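Local coordinates for SLH domain-containing protein (Pseudoflavonifractor capillosus, PDB 4OJU), which is of unknown function but, as a BspA-type leucine-rich repeat region of a longer SLH-domain protein, probably serves in protein binding and also holds magnesium, at residues S110-K115 with W132-D137; T66-V71 with N89-V94; G59-E64 with G81-A86; E116-A121 with T138-G143. All coordinates share one frame; numbering follows the deposited sequence. Where two conformers were deposited one is given.

Contact 1: residues S110-K115 with W132-D137. With MG (magnesium ion), chain H; EDO (1,2-ethanediol), chain F.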
# COMPACT_ATOMS: atom_id res chain seq x y z
N SER A 110 -6.65 -7.49 1.77
CA SER A 110 -7.16 -7.07 3.08
C SER A 110 -7.30 -8.26 4.09
O SER A 110 -8.35 -8.42 4.73
CB SER A 110 -8.49 -6.35 2.90
OG SER A 110 -9.02 -5.80 4.10
N CYS A 111 -6.26 -9.11 4.17
CA CYS A 111 -6.13 -10.24 5.10
C CYS A 111 -5.11 -9.78 6.12
O CYS A 111 -3.91 -10.01 5.96
CB CYS A 111 -5.66 -11.50 4.37
SG CYS A 111 -6.91 -12.23 3.29
N ASP A 112 -5.58 -9.10 7.14
CA ASP A 112 -4.71 -8.39 8.07
C ASP A 112 -3.92 -9.29 9.02
O ASP A 112 -2.95 -8.80 9.59
CB ASP A 112 -5.51 -7.33 8.84
CG ASP A 112 -6.13 -6.27 7.93
OD1 ASP A 112 -5.65 -6.11 6.77
OD2 ASP A 112 -7.04 -5.56 8.39
N ALA A 113 -4.27 -10.59 9.15
CA ALA A 113 -3.50 -11.50 9.99
C ALA A 113 -2.47 -12.30 9.15
O ALA A 113 -1.72 -13.10 9.69
CB ALA A 113 -4.43 -12.46 10.73
N LEU A 114 -2.45 -12.08 7.83
CA LEU A 114 -1.53 -12.80 6.92
C LEU A 114 -0.18 -12.08 6.89
O LEU A 114 -0.08 -10.96 6.38
CB LEU A 114 -2.16 -12.93 5.53
CG LEU A 114 -1.44 -13.88 4.52
CD1 LEU A 114 -1.31 -15.32 5.05
CD2 LEU A 114 -2.14 -13.87 3.19
N LYS A 115 0.84 -12.68 7.52
CA LYS A 115 2.17 -12.03 7.64
C LYS A 115 3.19 -12.51 6.61
O LYS A 115 4.16 -11.81 6.32
CB LYS A 115 2.74 -12.27 9.05
CG LYS A 115 1.89 -11.69 10.17
CD LYS A 115 2.56 -11.93 11.51
CE LYS A 115 1.66 -11.62 12.67
NZ LYS A 115 2.41 -11.57 13.95
N TRP A 132 -3.77 -4.12 0.49
CA TRP A 132 -4.40 -3.79 1.78
C TRP A 132 -4.13 -4.83 2.87
O TRP A 132 -4.59 -4.66 3.99
CB TRP A 132 -5.94 -3.55 1.66
CG TRP A 132 -6.33 -2.63 0.54
CD1 TRP A 132 -5.90 -1.36 0.33
CD2 TRP A 132 -7.19 -2.95 -0.57
NE1 TRP A 132 -6.44 -0.86 -0.84
CE2 TRP A 132 -7.25 -1.81 -1.40
CE3 TRP A 132 -7.95 -4.08 -0.92
CZ2 TRP A 132 -7.99 -1.78 -2.59
CZ3 TRP A 132 -8.73 -4.03 -2.07
CH2 TRP A 132 -8.73 -2.90 -2.90
N SER A 133 -3.41 -5.91 2.56
CA SER A 133 -3.07 -6.87 3.61
C SER A 133 -1.85 -6.30 4.34
O SER A 133 -0.71 -6.49 3.90
CB SER A 133 -2.81 -8.25 3.03
OG SER A 133 -4.02 -8.76 2.49
N ASN A 134 -2.15 -5.56 5.42
CA ASN A 134 -1.28 -4.79 6.32
C ASN A 134 0.06 -5.48 6.65
O ASN A 134 1.12 -4.91 6.35
CB ASN A 134 -2.04 -4.42 7.64
CG ASN A 134 -3.28 -3.52 7.49
OD1 ASN A 134 -3.66 -3.09 6.40
ND2 ASN A 134 -3.90 -3.15 8.61
N ALA A 135 0.03 -6.69 7.22
CA ALA A 135 1.24 -7.36 7.68
C ALA A 135 1.98 -8.22 6.65
O ALA A 135 3.00 -8.80 6.99
CB ALA A 135 0.90 -8.23 8.88
N LEU A 136 1.46 -8.31 5.42
CA LEU A 136 2.07 -9.14 4.39
C LEU A 136 3.27 -8.44 3.77
O LEU A 136 3.20 -7.88 2.67
CB LEU A 136 1.05 -9.55 3.33
CG LEU A 136 1.41 -10.72 2.42
CD1 LEU A 136 2.37 -11.72 3.07
CD2 LEU A 136 0.18 -11.41 2.03
N ASP A 137 4.38 -8.51 4.49
CA ASP A 137 5.64 -7.90 4.08
C ASP A 137 6.41 -8.77 3.14
O ASP A 137 6.72 -8.36 2.02
CB ASP A 137 6.53 -7.66 5.33
CG ASP A 137 6.33 -6.35 6.02
OD1 ASP A 137 5.37 -5.63 5.68
OD2 ASP A 137 7.16 -6.02 6.89
MG MG H . -8.18 -3.85 7.54
C1 EDO F . 6.37 -10.95 9.59
O1 EDO F . 6.70 -11.38 8.27
C2 EDO F . 7.64 -10.42 10.29
O2 EDO F . 8.22 -9.39 9.51
O HOH W 1 -7.52 -4.23 5.61
O HOH W 2 -1.54 -8.83 6.23
O HOH W 3 -9.82 -5.03 7.67
O HOH W 4 -8.85 -3.20 9.60
O HOH W 5 -6.65 -2.32 7.79

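Contact 2: residues T66-V71 with N89-V94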
# COMPACT_ATOMS: atom_id res chain seq x y z
N THR A 66 -14.69 -14.77 5.19
CA THR A 66 -15.00 -15.95 6.03
C THR A 66 -14.07 -15.95 7.24
O THR A 66 -13.15 -15.14 7.31
CB THR A 66 -14.97 -17.27 5.24
OG1 THR A 66 -13.67 -17.44 4.68
CG2 THR A 66 -16.04 -17.35 4.17
N ASN A 67 -14.32 -16.84 8.20
CA ASN A 67 -13.61 -16.90 9.48
C ASN A 67 -12.40 -17.85 9.43
O ASN A 67 -11.89 -18.22 10.49
CB ASN A 67 -14.59 -17.37 10.57
CG ASN A 67 -15.08 -18.80 10.38
OD1 ASN A 67 -14.81 -19.47 9.37
ND2 ASN A 67 -15.83 -19.32 11.33
N ILE A 68 -12.00 -18.30 8.23
CA ILE A 68 -10.92 -19.29 8.15
C ILE A 68 -9.61 -18.75 8.76
O ILE A 68 -9.30 -17.56 8.64
CB ILE A 68 -10.69 -19.81 6.71
CG1 ILE A 68 -10.29 -18.69 5.72
CG2 ILE A 68 -11.93 -20.61 6.22
CD1 ILE A 68 -9.66 -19.25 4.35
N THR A 69 -8.88 -19.63 9.44
CA THR A 69 -7.60 -19.31 10.07
C THR A 69 -6.45 -19.86 9.23
O THR A 69 -5.33 -19.38 9.31
CB THR A 69 -7.54 -19.86 11.50
OG1 THR A 69 -7.88 -21.25 11.46
CG2 THR A 69 -8.46 -19.10 12.46
N GLY A 70 -6.75 -20.88 8.45
CA GLY A 70 -5.77 -21.54 7.60
C GLY A 70 -6.40 -22.20 6.40
O GLY A 70 -7.60 -22.48 6.41
N VAL A 71 -5.62 -22.43 5.36
CA VAL A 71 -6.11 -23.07 4.16
C VAL A 71 -5.01 -23.85 3.47
O VAL A 71 -3.88 -23.38 3.36
CB VAL A 71 -6.80 -22.06 3.17
CG1 VAL A 71 -5.83 -20.98 2.68
CG2 VAL A 71 -7.46 -22.78 1.98
N ASN A 89 -10.02 -11.95 7.86
CA ASN A 89 -9.22 -11.31 8.88
C ASN A 89 -8.62 -12.24 9.92
O ASN A 89 -7.77 -11.77 10.67
CB ASN A 89 -9.97 -10.15 9.52
CG ASN A 89 -9.81 -8.90 8.66
OD1 ASN A 89 -8.83 -8.72 7.87
ND2 ASN A 89 -10.77 -8.01 8.79
N SER A 90 -8.93 -13.54 9.87
CA SER A 90 -8.27 -14.47 10.79
C SER A 90 -7.31 -15.38 10.03
O SER A 90 -6.66 -16.21 10.64
CB SER A 90 -9.29 -15.31 11.56
OG SER A 90 -10.15 -14.46 12.29
N LEU A 91 -7.20 -15.21 8.72
CA LEU A 91 -6.37 -16.09 7.89
C LEU A 91 -4.89 -15.78 8.09
O LEU A 91 -4.43 -14.69 7.75
CB LEU A 91 -6.78 -15.98 6.41
CG LEU A 91 -6.03 -16.87 5.39
CD1 LEU A 91 -6.13 -18.36 5.75
CD2 LEU A 91 -6.54 -16.63 3.99
N SER A 92 -4.14 -16.75 8.65
CA SER A 92 -2.71 -16.53 8.88
C SER A 92 -1.83 -17.59 8.22
O SER A 92 -0.62 -17.39 8.12
CB SER A 92 -2.41 -16.48 10.37
OG SER A 92 -2.77 -17.70 11.00
N ASP A 93 -2.41 -18.72 7.80
CA ASP A 93 -1.60 -19.83 7.27
C ASP A 93 -2.15 -20.30 5.94
O ASP A 93 -3.22 -20.88 5.88
CB ASP A 93 -1.57 -20.97 8.31
CG ASP A 93 -0.75 -22.21 7.96
OD1 ASP A 93 0.15 -22.11 7.09
OD2 ASP A 93 -0.98 -23.27 8.59
N VAL A 94 -1.40 -20.04 4.88
CA VAL A 94 -1.80 -20.41 3.53
C VAL A 94 -0.79 -21.41 2.97
O VAL A 94 0.39 -21.08 2.87
CB VAL A 94 -1.97 -19.16 2.61
CG1 VAL A 94 -2.35 -19.58 1.20
CG2 VAL A 94 -3.01 -18.20 3.17
O HOH W 6 -10.51 -15.34 8.18
O HOH W 7 -13.11 -12.28 8.46
O HOH W 8 -11.98 -17.34 12.90

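Contact 3: residues G59-E64 with G81-A86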
# COMPACT_ATOMS: atom_id res chain seq x y z
N GLY A 59 -12.75 -20.34 -7.11
CA GLY A 59 -13.55 -19.30 -7.75
C GLY A 59 -13.47 -17.93 -7.10
O GLY A 59 -13.07 -17.77 -5.94
N GLU A 60 -13.85 -16.92 -7.88
CA GLU A 60 -13.91 -15.53 -7.47
C GLU A 60 -14.73 -15.40 -6.17
O GLU A 60 -15.83 -15.97 -6.07
CB GLU A 60 -14.55 -14.70 -8.61
CG GLU A 60 -14.75 -13.22 -8.27
CD GLU A 60 -15.25 -12.36 -9.41
OE1 GLU A 60 -15.71 -12.92 -10.43
OE2 GLU A 60 -15.18 -11.11 -9.28
N LYS A 61 -14.16 -14.72 -5.14
CA LYS A 61 -14.81 -14.49 -3.85
C LYS A 61 -15.29 -15.77 -3.13
O LYS A 61 -16.11 -15.64 -2.23
CB LYS A 61 -16.04 -13.55 -4.02
CG LYS A 61 -15.71 -12.14 -4.49
CD LYS A 61 -16.98 -11.37 -4.84
CE LYS A 61 -16.69 -9.90 -5.02
NZ LYS A 61 -17.91 -9.08 -5.26
N ALA A 62 -14.75 -16.96 -3.45
CA ALA A 62 -15.23 -18.21 -2.83
C ALA A 62 -15.19 -18.19 -1.29
O ALA A 62 -16.12 -18.67 -0.65
CB ALA A 62 -14.43 -19.41 -3.35
N PHE A 63 -14.11 -17.61 -0.71
CA PHE A 63 -13.92 -17.54 0.74
C PHE A 63 -14.00 -16.13 1.27
O PHE A 63 -13.55 -15.88 2.39
CB PHE A 63 -12.54 -18.10 1.12
CG PHE A 63 -12.39 -19.59 0.99
CD1 PHE A 63 -12.12 -20.17 -0.25
CD2 PHE A 63 -12.47 -20.41 2.10
CE1 PHE A 63 -11.94 -21.54 -0.37
CE2 PHE A 63 -12.28 -21.79 1.98
CZ PHE A 63 -12.04 -22.35 0.75
N GLU A 64 -14.56 -15.20 0.50
CA GLU A 64 -14.63 -13.79 0.87
C GLU A 64 -15.26 -13.59 2.24
O GLU A 64 -16.35 -14.11 2.48
CB GLU A 64 -15.46 -13.02 -0.17
CG GLU A 64 -15.47 -11.51 0.01
CD GLU A 64 -16.57 -10.75 -0.70
OE1 GLU A 64 -17.55 -11.38 -1.15
OE2 GLU A 64 -16.50 -9.50 -0.68
N GLY A 81 -8.87 -17.45 -8.04
CA GLY A 81 -9.67 -16.38 -8.60
C GLY A 81 -9.58 -15.06 -7.86
O GLY A 81 -9.03 -14.96 -6.76
N ARG A 82 -10.17 -14.05 -8.48
CA ARG A 82 -10.22 -12.68 -7.97
C ARG A 82 -10.89 -12.64 -6.59
O ARG A 82 -11.95 -13.22 -6.41
CB ARG A 82 -10.99 -11.82 -8.98
CG ARG A 82 -11.24 -10.39 -8.51
CD ARG A 82 -11.97 -9.58 -9.58
NE ARG A 82 -12.23 -8.23 -9.07
CZ ARG A 82 -13.36 -7.86 -8.49
NH1 ARG A 82 -14.37 -8.71 -8.38
NH2 ARG A 82 -13.51 -6.62 -8.04
N LEU A 83 -10.26 -11.98 -5.60
CA LEU A 83 -10.82 -11.85 -4.24
C LEU A 83 -11.19 -13.21 -3.61
O LEU A 83 -12.02 -13.23 -2.72
CB LEU A 83 -12.07 -10.93 -4.28
CG LEU A 83 -11.83 -9.47 -4.62
CD1 LEU A 83 -13.12 -8.75 -4.96
CD2 LEU A 83 -11.18 -8.75 -3.46
N ALA A 84 -10.58 -14.32 -4.04
CA ALA A 84 -10.96 -15.66 -3.53
C ALA A 84 -10.89 -15.74 -2.01
O ALA A 84 -11.78 -16.31 -1.39
CB ALA A 84 -10.07 -16.74 -4.14
N PHE A 85 -9.84 -15.16 -1.40
CA PHE A 85 -9.68 -15.19 0.06
C PHE A 85 -9.65 -13.78 0.65
O PHE A 85 -9.09 -13.57 1.73
CB PHE A 85 -8.38 -15.91 0.44
CG PHE A 85 -8.36 -17.35 0.01
CD1 PHE A 85 -8.91 -18.34 0.83
CD2 PHE A 85 -7.80 -17.73 -1.20
CE1 PHE A 85 -8.88 -19.67 0.44
CE2 PHE A 85 -7.76 -19.07 -1.58
CZ PHE A 85 -8.34 -20.03 -0.77
N ALA A 86 -10.26 -12.82 -0.02
CA ALA A 86 -10.20 -11.46 0.47
C ALA A 86 -11.03 -11.23 1.73
O ALA A 86 -12.07 -11.87 1.92
CB ALA A 86 -10.66 -10.52 -0.62

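Contact 4: residues E116-A121 with T138-G143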
# COMPACT_ATOMS: atom_id res chain seq x y z
N GLU A 116 2.99 -13.72 6.09
CA GLU A 116 3.90 -14.31 5.13
C GLU A 116 3.15 -15.24 4.20
O GLU A 116 2.08 -15.75 4.55
CB GLU A 116 5.05 -15.08 5.84
CG GLU A 116 4.61 -16.29 6.65
CD GLU A 116 5.73 -17.22 7.06
OE1 GLU A 116 6.60 -16.80 7.85
OE2 GLU A 116 5.73 -18.39 6.60
N ILE A 117 3.74 -15.49 3.04
CA ILE A 117 3.20 -16.46 2.09
C ILE A 117 4.39 -17.06 1.33
O ILE A 117 5.41 -16.38 1.09
CB ILE A 117 2.10 -15.84 1.18
CG1 ILE A 117 1.24 -16.96 0.53
CG2 ILE A 117 2.69 -14.85 0.13
CD1 ILE A 117 -0.12 -16.56 -0.02
N THR A 118 4.27 -18.34 1.00
CA THR A 118 5.27 -19.05 0.20
C THR A 118 4.67 -19.31 -1.16
O THR A 118 3.64 -19.95 -1.26
CB THR A 118 5.75 -20.31 0.90
OG1 THR A 118 6.37 -19.89 2.12
CG2 THR A 118 6.77 -21.09 0.06
N ILE A 119 5.33 -18.84 -2.20
CA ILE A 119 4.87 -19.00 -3.57
C ILE A 119 5.54 -20.22 -4.19
O ILE A 119 6.76 -20.28 -4.27
CB ILE A 119 5.17 -17.70 -4.39
CG1 ILE A 119 4.57 -16.43 -3.75
CG2 ILE A 119 4.76 -17.82 -5.85
CD1 ILE A 119 3.01 -16.37 -3.51
N PRO A 120 4.74 -21.17 -4.70
CA PRO A 120 5.31 -22.34 -5.37
C PRO A 120 6.11 -21.98 -6.61
O PRO A 120 5.83 -20.96 -7.26
CB PRO A 120 4.07 -23.14 -5.76
CG PRO A 120 3.03 -22.71 -4.81
CD PRO A 120 3.26 -21.25 -4.65
N ALA A 121 7.08 -22.84 -6.97
CA ALA A 121 7.93 -22.65 -8.15
C ALA A 121 7.10 -22.62 -9.47
O ALA A 121 7.51 -21.99 -10.44
CB ALA A 121 9.00 -23.75 -8.22
N THR A 138 6.73 -9.98 3.63
CA THR A 138 7.61 -10.96 3.04
C THR A 138 6.96 -12.04 2.19
O THR A 138 6.00 -12.69 2.60
CB THR A 138 8.35 -11.65 4.19
OG1 THR A 138 8.90 -10.64 5.05
CG2 THR A 138 9.44 -12.58 3.71
N VAL A 139 7.58 -12.30 1.04
CA VAL A 139 7.15 -13.34 0.15
C VAL A 139 8.32 -14.31 0.02
O VAL A 139 9.43 -13.90 -0.31
CB VAL A 139 6.66 -12.76 -1.22
CG1 VAL A 139 6.38 -13.87 -2.21
CG2 VAL A 139 5.41 -11.89 -1.05
N TYR A 140 8.08 -15.59 0.32
CA TYR A 140 9.09 -16.62 0.15
C TYR A 140 8.82 -17.38 -1.12
O TYR A 140 7.67 -17.53 -1.50
CB TYR A 140 9.12 -17.61 1.33
CG TYR A 140 9.49 -16.97 2.64
CD1 TYR A 140 10.82 -16.84 3.02
CD2 TYR A 140 8.51 -16.54 3.53
CE1 TYR A 140 11.17 -16.27 4.24
CE2 TYR A 140 8.85 -15.94 4.73
CZ TYR A 140 10.18 -15.81 5.09
OH TYR A 140 10.51 -15.26 6.30
N MSE A 141 9.85 -17.83 -1.80
CA MSE A 141 9.64 -18.56 -3.04
C MSE A 141 10.20 -19.94 -2.91
O MSE A 141 11.36 -20.09 -2.51
CB MSE A 141 10.27 -17.85 -4.26
CG MSE A 141 10.19 -16.33 -4.25
SE MSE A 141 8.43 -15.62 -4.64
CE MSE A 141 8.16 -16.37 -6.39
N GLU A 142 9.38 -20.93 -3.28
CA GLU A 142 9.70 -22.34 -3.29
C GLU A 142 10.65 -22.61 -4.46
O GLU A 142 10.41 -22.12 -5.57
CB GLU A 142 8.40 -23.16 -3.45
CG GLU A 142 7.79 -23.70 -2.17
CD GLU A 142 6.41 -24.34 -2.31
OE1 GLU A 142 6.32 -25.46 -2.87
OE2 GLU A 142 5.42 -23.73 -1.85
N GLY A 143 11.71 -23.38 -4.22
CA GLY A 143 12.61 -23.80 -5.28
C GLY A 143 11.97 -24.95 -6.03
O GLY A 143 11.02 -25.57 -5.54
O HOH W 9 8.85 -19.90 -6.54

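Contact 1: residues S110-K115 with W132-D137
In this BspA-type leucine-rich repeat region two equivalent turns lie one behind the other, each a type I beta turn, C111 to L114 and S133 to L136, leading into the next strand. The packed side of the contact centres on the hydroxyl of S133. With OG beside its own backbone N (chi1 -66°), it accepts the N-H of C111 at 2.8 Å along an almost straight line, 174° at the hydrogen, and is also hydrogen-bonded to the carbonyl of F108. An alanine at S133 would probably cost the C111 amide its acceptor and loosen the fit between the two turns. Deeper in, L114 and L136 run side by side, both with CG anti to the backbone N, and touch through their CD2 methyls at 3.6 Å.

The other side is wetter and looser. Where the carbonyls of C111 and L114 turn toward the neighbouring turn, one water donates to both of them and weakly accepts the A135 amide, so a solvent molecule stands in for direct bonds. K115 lies extended at the surface, its CG resting on the methyl of A135. At the far end the D112 side chain crosses that of N134 obliquely, carboxylate stacked on amide with the planes 17° apart. The carboxylate oxygens divide the work around a magnesium ion that E105 of the second subunit also binds: OD1 accepts a hydrogen bond from a metal-bound water that is likewise hydrogen-bonded to S110 OG, while D112 OD2 coordinates the ion directly at 2.2 Å.

Contact 2: residues T66-V71 with N89-V94
T69 O carries the first shell of this contact. It accepts the S92 amide at 3.0 Å and 176°, although S92 N stands above the plane of the T69 carbonyl rather than within it, and it takes a second, weak bond from D93 N. One step on, V71 N donates to D93 O at 2.9 Å, approaching nearly along the C=O axis. These bonds set G70 beside D93 and V71 beside V94 as a short parallel pair, reinforced by a contact from G70 CA to D93 O.

Apolar branches lie next to this ladder. L91 holds CG anti to its backbone N (chi1 -178°), which brings CD1 to the tip of I68, 3.9 Å from I68 CD1, and also against G70 CA. V71 CG1, in the crowded position between N and carbonyl carbon, reaches both L91 CD1 and V94 CG2, each at 4.0 Å.

Before the strands begin, water replaces direct bonding: one molecule donates to T66 O and I68 O and accepts S90 N, bridging the two segments. T69 OG1 is held in turn by T37 OG1. Parallel pairing of strands from successive coils is characteristic of a leucine-rich repeat solenoid. Backbone bonds such as that of G70 with A39 join the pair to strand 38-40, so that strand 70-72 lies between 38-40 and 93-95 in a three-stranded parallel sheet, while I68 and T66 rest against Y29 of strand 24-29.

Contact 3: residues G59-E64 with G81-A86
Matching first torsions pair the side chains of these segments: F63 and F85 both set CG anti to the carbonyl carbon (chi1 -71° and -63°), whereas E60 and R82 both set it anti to the backbone N. The two rings therefore point the same way and form an offset stack, centroids 4.7 Å apart, with F85 CE1 over one face of F63 toward its rim. Y29 stacks on F63 and F108 meets F85, so the aromatic row continues beyond the pair.

Like positions of successive coils stacking on one another is characteristic of a solenoid, here a leucine-rich repeat of BspA type. The backbones repeat as well, each coil making a type II turn followed by a type I turn. Between them K61 N donates to R82 O at 3.0 Å and F63 N to A84 O at 2.8 Å, both nearly along the carbonyl axis. G81 has to be small, because a CB there would clash with E60 N.

At the polar end R82 NH1 meets E60 OE2 at 2.7 Å, in the guanidinium plane, in a salt bridge whose carboxylate stands almost perpendicular to that plane. R82 NE pairs with E105, and R82 also forms a salt bridge with E65 and a cation-pi contact with Y87 of the second subunit. A leucine at R82 would probably leave E60 without this counter-charge and weaken the subunit interface. L83 CD1 lies over one guanidinium face, toward its rim, and touches K61 CE at 3.8 Å.

Contact 4: residues E116-A121 with T138-G143
Three backbone hydrogen bonds, all within eight degrees of straight, tie strand 116-119 to strand 138-141. Y140 N donates to I117 O at 2.9 Å, I119 N to Y140 O at 2.8 Å, and E142 N to I119 O at 2.9 Å. The acceptors are met differently: Y140 N comes nearly along the I117 C=O axis, I119 N lies in the plane of the Y140 carbonyl, and E142 N stands above that of I119. The ladder does not satisfy everything, for I117 N and T138 O are buried here with no partner in the model.

On the face carrying I117, I119, V139 and M141, apolar side chains mesh closely. I119 CG1 presses on V139 CG1 at 3.5 Å, tighter than ordinary van der Waals contact. M141, a selenomethionine, bends at its second and third torsions (-74° and -59°), folding CE back to 3.7 Å from I119 CG2. I117 and V139 lie side by side and touch more loosely through their CG2 methyls.

The face of T118 and Y140 is more open. Y140 CB meets T118 OG1, ring atom CE2 lies near E116 OE1, and T138 CG2 sits over one face of that ring, toward its rim. E142 crosses T118 at about a right angle, its OE2 reaching T118 CG2 at 3.5 Å. V139 and Y140 also pair antiparallel with a strand of the third subunit, so the parallel, coil-to-coil strands typical of a leucine-rich repeat solenoid here continue as a sheet across the oligomer interface.

In the fold
All four contacts join one coil of the solenoid to the next, yet their chemistry follows their place. Contact 3 is nearest the chain centre, and its aromatic stack meets the I68, V71 and L91 side chains of contact 2, so these two share an apolar interior. Contact 1 lies further out, its turns bridged by water, and one of them tied to magnesium through D112; it touches contact 2 at N89 and runs directly into the strands of contact 4, where L136 packs on E116. Contacts 2 and 4 are both parallel strand pairs, the second with a fuller ladder. Contacts 1 and 3 face the second subunit, contacts 1 and 4 the third, whereas contact 2 touches no other chain.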